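PDB 2IVF: ethylbenzene dehydrogenase alpha-subunit from Aromatoleum aromaticum, which is a molybdenum enzyme subunit of the molybdopterin oxidoreductase family, holding a molybdenum atom, molybdopterin-type cofactors and an iron-sulfur cluster. Local coordinates for residues F533-T538 with R953-N958. Residues are numbered along the deposited sequence; the frame is centred on the assembly and turned at random.
Sequences FMKVVT and RYYFMN
Thr-538 OG1 accepts a hydrogen bond from the backbone N of Phe-956 (2.9 Å, bent to 142° at the hydrogen) and donates its own proton to Met-534 O, 2.7 Å away, one turn back in the helix. The hydroxyl, held beside its own backbone N (chi1 -65°), thus bridges Met-534 O in the helix and Phe-956 N in the loop. That carbonyl also takes the amide N of Thr-538, the two donors lying on opposite faces of its plane. The methyl, Thr-538 CG2, is anti to the backbone N and meets the Tyr-954 ring obliquely, 3.7 Å from Tyr-954 CE2; the phenol OH beyond is bonded to Asp-216. Tyr-955 fills the middle: its CB lies against Thr-538 OG1 and Met-534 O, both at 3.6 Å, while CG and CD1 of its ring pack on Met-534 CB. Val-777 touches both Met-534 and Tyr-955. The helix, 526-540, belongs to the molybdopterin oxidoreductase part of the chain; the partner is a loop between strands 915-917 and 969-975, folded by a type II beta turn from Tyr-955 to Asn-958. Asn-958 ND2 steadies this turn through Phe-956 O, and Asn-958 CB sits above one face of the Tyr-955 ring, toward the rim. The contact is looser toward Lys-535, which is partly exposed. Its aliphatic chain crosses Arg-953 at about a right angle, Lys-535 CD 4.0 Å from Arg-953 CB. The like-charged ends, Lys-535 NZ and Arg-953 NH1, stay 5.3 Å apart and share one water, which accepts from both and lies at the guanidinium edge, in its plane; NH2 of Arg-953 is bound instead by the carbonyls of Gly-233 and Pro-806.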
loop_
_atom_site.group_PDB
_atom_site.type_symbol
_atom_site.label_atom_id
_atom_site.label_comp_id
_atom_site.label_asym_id
_atom_site.label_seq_id
_atom_site.Cartn_x
_atom_site.Cartn_y
_atom_site.Cartn_z
ATOM N N PHE A 533 7.353 34.177 -14.652
ATOM C CA PHE A 533 8.537 33.896 -13.827
ATOM C C PHE A 533 8.874 32.421 -13.903
ATOM O O PHE A 533 10.025 32.030 -14.103
ATOM C CB PHE A 533 8.246 34.294 -12.364
ATOM C CG PHE A 533 9.316 33.890 -11.373
ATOM C CD1 PHE A 533 10.346 34.756 -11.047
ATOM C CD2 PHE A 533 9.260 32.660 -10.727
ATOM C CE1 PHE A 533 11.327 34.403 -10.112
ATOM C CE2 PHE A 533 10.251 32.302 -9.790
ATOM C CZ PHE A 533 11.277 33.188 -9.491
ATOM N N MET A 534 7.865 31.587 -13.740
ATOM C CA MET A 534 8.125 30.163 -13.693
ATOM C C MET A 534 8.664 29.632 -15.011
ATOM O O MET A 534 9.555 28.781 -15.021
ATOM C CB MET A 534 6.861 29.405 -13.315
ATOM C CG MET A 534 6.507 29.527 -11.846
ATOM S SD MET A 534 7.827 29.011 -10.718
ATOM C CE MET A 534 7.814 27.226 -11.073
ATOM N N LYS A 535 8.121 30.126 -16.116
ATOM C CA LYS A 535 8.577 29.711 -17.422
ATOM C C LYS A 535 10.070 29.968 -17.555
ATOM O O LYS A 535 10.806 29.092 -17.975
ATOM C CB LYS A 535 7.789 30.417 -18.542
ATOM C CG LYS A 535 6.306 30.068 -18.556
ATOM C CD LYS A 535 5.629 30.263 -19.918
ATOM C CE LYS A 535 5.309 31.709 -20.226
ATOM N NZ LYS A 535 4.515 31.858 -21.506
ATOM N N VAL A 536 10.514 31.148 -17.141
ATOM C CA VAL A 536 11.924 31.510 -17.250
ATOM C C VAL A 536 12.811 30.747 -16.298
ATOM O O VAL A 536 13.772 30.092 -16.708
ATOM C CB VAL A 536 12.127 32.986 -17.010
ATOM C CG1 VAL A 536 13.615 33.311 -16.970
ATOM C CG2 VAL A 536 11.399 33.774 -18.107
ATOM N N VAL A 537 12.498 30.809 -15.020
ATOM C CA VAL A 537 13.353 30.157 -14.056
ATOM C C VAL A 537 13.502 28.644 -14.338
ATOM O O VAL A 537 14.550 28.083 -14.103
ATOM C CB VAL A 537 12.856 30.400 -12.630
ATOM C CG1 VAL A 537 12.702 31.933 -12.379
ATOM C CG2 VAL A 537 11.555 29.666 -12.407
ATOM N N THR A 538 12.463 27.976 -14.829
ATOM C CA THR A 538 12.526 26.506 -15.029
ATOM C C THR A 538 13.705 26.159 -15.968
ATOM O O THR A 538 14.546 25.287 -15.711
ATOM C CB THR A 538 11.222 25.991 -15.660
ATOM O OG1 THR A 538 10.143 26.206 -14.740
ATOM C CG2 THR A 538 11.326 24.491 -16.006
ATOM N N ARG A 953 1.839 25.785 -22.641
ATOM C CA ARG A 953 3.163 26.229 -22.156
ATOM C C ARG A 953 3.813 25.218 -21.246
ATOM O O ARG A 953 3.171 24.284 -20.769
ATOM C CB ARG A 953 3.067 27.551 -21.414
ATOM C CG ARG A 953 2.236 27.498 -20.153
ATOM C CD ARG A 953 1.638 28.889 -19.777
ATOM N NE ARG A 953 0.390 28.772 -18.978
ATOM C CZ ARG A 953 -0.402 29.803 -18.678
ATOM N NH1 ARG A 953 -0.099 31.009 -19.102
ATOM N NH2 ARG A 953 -1.503 29.630 -17.964
ATOM N N TYR A 954 5.102 25.403 -21.016
ATOM C CA TYR A 954 5.833 24.565 -20.107
ATOM C C TYR A 954 6.549 25.405 -19.065
ATOM O O TYR A 954 7.247 26.380 -19.383
ATOM C CB TYR A 954 6.857 23.675 -20.847
ATOM C CG TYR A 954 7.763 22.936 -19.877
ATOM C CD1 TYR A 954 7.248 21.958 -19.033
ATOM C CD2 TYR A 954 9.105 23.274 -19.729
ATOM C CE1 TYR A 954 8.066 21.288 -18.097
ATOM C CE2 TYR A 954 9.924 22.592 -18.813
ATOM C CZ TYR A 954 9.400 21.629 -17.993
ATOM O OH TYR A 954 10.187 20.968 -17.064
ATOM N N TYR A 955 6.372 25.006 -17.817
ATOM C CA TYR A 955 7.281 25.383 -16.749
ATOM C C TYR A 955 7.253 24.164 -15.828
ATOM O O TYR A 955 6.506 23.222 -16.089
ATOM C CB TYR A 955 6.841 26.667 -16.057
ATOM C CG TYR A 955 5.428 26.628 -15.496
ATOM C CD1 TYR A 955 5.186 26.100 -14.234
ATOM C CD2 TYR A 955 4.338 27.157 -16.199
ATOM C CE1 TYR A 955 3.903 26.067 -13.688
ATOM C CE2 TYR A 955 3.025 27.106 -15.639
ATOM C CZ TYR A 955 2.827 26.578 -14.385
ATOM O OH TYR A 955 1.550 26.515 -13.788
ATOM N N PHE A 956 8.066 24.188 -14.778
ATOM C CA PHE A 956 8.388 22.994 -14.008
ATOM C C PHE A 956 7.107 22.273 -13.564
ATOM O O PHE A 956 6.187 22.899 -13.024
ATOM C CB PHE A 956 9.261 23.388 -12.821
ATOM C CG PHE A 956 9.632 22.239 -11.899
ATOM C CD1 PHE A 956 10.081 21.025 -12.398
ATOM C CD2 PHE A 956 9.588 22.418 -10.526
ATOM C CE1 PHE A 956 10.440 19.984 -11.534
ATOM C CE2 PHE A 956 9.945 21.372 -9.657
ATOM C CZ PHE A 956 10.366 20.162 -10.176
ATOM N N MET A 957 7.085 20.960 -13.831
ATOM C CA MET A 957 5.983 20.041 -13.559
ATOM C C MET A 957 4.714 20.236 -14.381
ATOM O O MET A 957 3.741 19.467 -14.227
ATOM C CB MET A 957 5.646 20.058 -12.069
ATOM C CG MET A 957 6.846 19.778 -11.199
ATOM S SD MET A 957 6.427 19.761 -9.458
ATOM C CE MET A 957 5.616 21.341 -9.414
ATOM N N ASN A 958 4.708 21.230 -15.259
ATOM C CA ASN A 958 3.498 21.649 -15.930
ATOM C C ASN A 958 3.707 21.814 -17.419
ATOM O O ASN A 958 4.383 22.710 -17.856
ATOM C CB ASN A 958 3.028 22.996 -15.370
ATOM C CG ASN A 958 2.553 22.897 -13.964
ATOM O OD1 ASN A 958 1.346 22.846 -13.714
ATOM N ND2 ASN A 958 3.489 22.838 -13.020
HETATM O O HOH W 1 1.915 32.032 -20.890
#